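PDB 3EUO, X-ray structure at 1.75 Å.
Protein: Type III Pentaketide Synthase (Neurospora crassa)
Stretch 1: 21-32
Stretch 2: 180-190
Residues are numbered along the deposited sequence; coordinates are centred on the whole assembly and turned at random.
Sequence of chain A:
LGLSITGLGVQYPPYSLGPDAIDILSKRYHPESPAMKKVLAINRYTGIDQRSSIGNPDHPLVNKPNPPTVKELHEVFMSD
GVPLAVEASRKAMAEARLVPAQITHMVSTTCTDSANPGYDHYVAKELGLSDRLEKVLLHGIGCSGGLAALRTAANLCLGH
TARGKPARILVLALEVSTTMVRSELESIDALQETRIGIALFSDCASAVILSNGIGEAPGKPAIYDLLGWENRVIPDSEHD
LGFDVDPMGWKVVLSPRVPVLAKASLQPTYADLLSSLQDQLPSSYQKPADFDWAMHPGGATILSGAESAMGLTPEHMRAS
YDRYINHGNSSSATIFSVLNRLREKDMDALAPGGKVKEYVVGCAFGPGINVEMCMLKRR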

# COMPACT_ATOMS: atom_id res chain seq x y z
N ALA A 21 31.13 10.35 4.55
CA ALA A 21 30.67 8.96 4.70
C ALA A 21 30.66 8.21 3.36
O ALA A 21 31.21 7.11 3.25
CB ALA A 21 29.28 8.93 5.33
N ILE A 22 30.05 8.80 2.34
CA ILE A 22 30.01 8.14 1.04
C ILE A 22 31.38 8.17 0.35
O ILE A 22 31.67 7.27 -0.44
CB ILE A 22 28.87 8.63 0.10
CG1 ILE A 22 29.07 10.08 -0.33
CG2 ILE A 22 27.48 8.40 0.74
CD1 ILE A 22 28.20 10.47 -1.53
N ASP A 23 32.20 9.17 0.66
CA ASP A 23 33.61 9.19 0.22
C ASP A 23 34.32 7.93 0.73
O ASP A 23 34.98 7.22 -0.04
CB ASP A 23 34.35 10.43 0.74
CG ASP A 23 33.95 11.71 0.02
OD1 ASP A 23 33.19 11.64 -0.97
OD2 ASP A 23 34.40 12.79 0.44
N ILE A 24 34.15 7.64 2.02
CA ILE A 24 34.76 6.47 2.65
C ILE A 24 34.33 5.17 1.96
O ILE A 24 35.17 4.33 1.60
CB ILE A 24 34.44 6.39 4.17
CG1 ILE A 24 34.96 7.63 4.93
CG2 ILE A 24 34.96 5.10 4.77
CD1 ILE A 24 36.44 7.89 4.78
N LEU A 25 33.02 5.01 1.78
CA LEU A 25 32.49 3.77 1.22
C LEU A 25 32.81 3.64 -0.25
O LEU A 25 33.05 2.54 -0.74
CB LEU A 25 30.98 3.67 1.44
CG LEU A 25 30.59 3.32 2.87
CD1 LEU A 25 29.10 3.62 3.09
CD2 LEU A 25 30.92 1.84 3.19
N SER A 26 32.78 4.76 -0.97
CA SER A 26 33.09 4.73 -2.39
C SER A 26 34.51 4.22 -2.59
O SER A 26 34.75 3.27 -3.35
CB SER A 26 32.94 6.12 -3.01
OG SER A 26 33.23 6.05 -4.40
N LYS A 27 35.44 4.84 -1.87
CA LYS A 27 36.86 4.50 -1.98
C LYS A 27 37.13 3.06 -1.55
O LYS A 27 37.97 2.37 -2.15
CB LYS A 27 37.72 5.47 -1.15
CG LYS A 27 39.21 5.08 -1.14
CD LYS A 27 40.01 5.83 -0.10
CE LYS A 27 41.02 6.75 -0.75
NZ LYS A 27 42.20 6.94 0.14
N ARG A 28 36.43 2.60 -0.52
CA ARG A 28 36.57 1.23 -0.05
C ARG A 28 36.17 0.21 -1.12
O ARG A 28 36.81 -0.82 -1.25
CB ARG A 28 35.77 1.03 1.24
CG ARG A 28 36.07 -0.27 1.97
CD ARG A 28 35.32 -0.32 3.30
NE ARG A 28 35.91 0.58 4.29
CZ ARG A 28 35.25 1.13 5.30
NH1 ARG A 28 33.95 0.90 5.46
NH2 ARG A 28 35.87 1.92 6.16
N TYR A 29 35.13 0.51 -1.91
CA TYR A 29 34.57 -0.52 -2.80
C TYR A 29 34.71 -0.30 -4.30
O TYR A 29 34.44 -1.23 -5.07
CB TYR A 29 33.12 -0.84 -2.41
CG TYR A 29 33.09 -1.48 -1.06
CD1 TYR A 29 33.53 -2.79 -0.88
CD2 TYR A 29 32.70 -0.75 0.07
CE1 TYR A 29 33.54 -3.38 0.37
CE2 TYR A 29 32.71 -1.33 1.32
CZ TYR A 29 33.14 -2.64 1.46
OH TYR A 29 33.17 -3.21 2.71
N HIS A 30 35.14 0.89 -4.71
CA HIS A 30 35.26 1.19 -6.14
C HIS A 30 36.47 2.02 -6.50
O HIS A 30 36.79 2.99 -5.79
CB HIS A 30 33.98 1.86 -6.66
CG HIS A 30 32.75 1.01 -6.48
ND1 HIS A 30 31.85 1.21 -5.47
CD2 HIS A 30 32.31 -0.06 -7.18
CE1 HIS A 30 30.89 0.31 -5.55
NE2 HIS A 30 31.14 -0.48 -6.57
N PRO A 31 37.15 1.66 -7.60
CA PRO A 31 38.16 2.56 -8.14
C PRO A 31 37.49 3.87 -8.57
O PRO A 31 36.29 3.89 -8.86
CB PRO A 31 38.68 1.81 -9.38
CG PRO A 31 38.33 0.37 -9.15
CD PRO A 31 37.03 0.43 -8.40
N GLU A 32 38.27 4.94 -8.60
CA GLU A 32 37.79 6.23 -9.06
C GLU A 32 37.38 6.09 -10.53
O GLU A 32 38.02 5.38 -11.29
CB GLU A 32 38.89 7.30 -8.92
CG GLU A 32 39.49 7.42 -7.51
CD GLU A 32 40.68 6.48 -7.27
OE1 GLU A 32 40.51 5.23 -7.32
OE2 GLU A 32 41.78 7.00 -7.00
N MET A 180 21.03 1.37 1.20
CA MET A 180 21.09 1.10 -0.23
C MET A 180 22.27 1.79 -0.90
O MET A 180 22.40 1.78 -2.13
CB MET A 180 19.74 1.44 -0.90
CG MET A 180 18.64 0.38 -0.60
SD MET A 180 16.98 0.80 -1.21
CE MET A 180 16.02 0.34 0.22
N VAL A 181 23.17 2.34 -0.07
CA VAL A 181 24.36 3.03 -0.56
C VAL A 181 25.21 2.14 -1.48
O VAL A 181 25.63 2.60 -2.55
CB VAL A 181 25.20 3.66 0.61
CG1 VAL A 181 25.70 2.59 1.57
CG2 VAL A 181 26.37 4.50 0.07
N ARG A 182 25.41 0.87 -1.11
CA ARG A 182 26.26 -0.03 -1.91
C ARG A 182 25.65 -0.33 -3.28
O ARG A 182 26.38 -0.44 -4.27
CB ARG A 182 26.58 -1.33 -1.15
CG ARG A 182 27.58 -1.17 0.01
CD ARG A 182 29.02 -1.00 -0.51
NE ARG A 182 29.43 -2.12 -1.36
CZ ARG A 182 29.89 -3.29 -0.91
NH1 ARG A 182 30.02 -3.50 0.40
NH2 ARG A 182 30.22 -4.25 -1.76
N SER A 183 24.32 -0.46 -3.31
CA SER A 183 23.58 -0.68 -4.56
C SER A 183 23.76 0.52 -5.48
O SER A 183 24.01 0.38 -6.68
CB SER A 183 22.10 -0.89 -4.26
OG SER A 183 21.33 -0.71 -5.44
N GLU A 184 23.61 1.72 -4.92
CA GLU A 184 23.77 2.94 -5.71
C GLU A 184 25.20 3.08 -6.22
O GLU A 184 25.40 3.39 -7.40
CB GLU A 184 23.32 4.17 -4.91
CG GLU A 184 21.78 4.28 -4.79
CD GLU A 184 21.10 4.51 -6.15
OE1 GLU A 184 21.58 5.39 -6.91
OE2 GLU A 184 20.10 3.83 -6.46
N LEU A 185 26.17 2.83 -5.35
CA LEU A 185 27.58 2.93 -5.72
C LEU A 185 27.91 1.97 -6.86
O LEU A 185 28.67 2.30 -7.77
CB LEU A 185 28.49 2.66 -4.51
CG LEU A 185 28.58 3.76 -3.44
CD1 LEU A 185 29.37 3.24 -2.25
CD2 LEU A 185 29.25 5.02 -4.01
N GLU A 186 27.34 0.77 -6.79
CA GLU A 186 27.57 -0.24 -7.82
C GLU A 186 27.05 0.22 -9.17
O GLU A 186 27.71 0.06 -10.20
CB GLU A 186 26.92 -1.57 -7.43
CG GLU A 186 27.07 -2.61 -8.53
CD GLU A 186 26.81 -4.02 -8.08
OE1 GLU A 186 25.97 -4.68 -8.72
OE2 GLU A 186 27.44 -4.47 -7.10
N SER A 187 25.84 0.79 -9.19
CA SER A 187 25.28 1.33 -10.43
C SER A 187 26.08 2.51 -10.97
O SER A 187 26.30 2.60 -12.18
CB SER A 187 23.81 1.72 -10.24
OG SER A 187 23.01 0.57 -10.06
N ILE A 188 26.52 3.41 -10.09
CA ILE A 188 27.35 4.54 -10.52
C ILE A 188 28.60 4.03 -11.24
O ILE A 188 28.91 4.46 -12.37
CB ILE A 188 27.76 5.47 -9.34
CG1 ILE A 188 26.52 6.11 -8.71
CG2 ILE A 188 28.74 6.57 -9.81
CD1 ILE A 188 26.74 6.60 -7.29
N ASP A 189 29.30 3.12 -10.59
CA ASP A 189 30.52 2.55 -11.15
C ASP A 189 30.24 1.81 -12.47
O ASP A 189 30.85 2.12 -13.49
CB ASP A 189 31.15 1.60 -10.12
CG ASP A 189 32.39 0.91 -10.65
OD1 ASP A 189 33.46 1.57 -10.69
OD2 ASP A 189 32.30 -0.28 -11.04
N ALA A 190 29.30 0.87 -12.44
CA ALA A 190 29.07 -0.03 -13.59
C ALA A 190 28.43 0.66 -14.80
O ALA A 190 28.79 0.37 -15.95
CB ALA A 190 28.22 -1.22 -13.16
O HOH W 1 33.75 4.08 -9.75

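Helix 21-29 packs obliquely across helix 181-190, their axes 10.6 Å apart at closest approach and their directions 59° apart, and the contact buries 506 Å² without a direct hydrogen bond between the stretches. At its apolar centre, Leu-25 and Leu-185 each point toward the opposing helix. Both adopt the m,t rotamer, and Leu-185 CD1 comes to 4.0 Å from Leu-25 CB. The same methyl lies 3.9 Å from the backbone N of Ser-26. Ser-26 lies where the backbones are near each other, its CA 6.7 Å from the CA of Leu-185, and its CB is 4.0 Å from Leu-185 CD2. Toward the N-terminal end of helix 181-190, the branched Val-181 serves two neighbours, its CG1 lying 3.9 Å from Leu-25 CD1 and its CG2 4.1 Å from Ile-22 CG2.

Beyond this core the contact becomes mixed in character. The CA-to-CB bond of Arg-182 points sideways, but m rotamers at chi1, chi2 and chi3 bring its end nearer to the first helix. There the guanidinium lies flat on the Tyr-29 ring, with planes at 10° and centres 3.6 Å apart. Arg-182 CZ sits almost on the ring normal, an arrangement suited to a cation-pi interaction, while NH1 and NH2 are hydrogen-bonded elsewhere in the structure.

His-30, the first residue to leave the helical conformation, covers the next turn of the second helix. Its ring has the carbonyl O of Leu-185 over one face, and its side chain packs closely against Leu-185 and Asp-189; the imidazole may be turned over in the model, which would leave its plane unchanged.

At the polar edge, Pro-31 O and Asp-189 OD1, 4.1 Å apart, are both acceptors and cannot bond directly. Water 1 bridges them, donating to Pro-31 O and to Asp-189 OD1 at 2.7 Å each, so one molecule satisfies both.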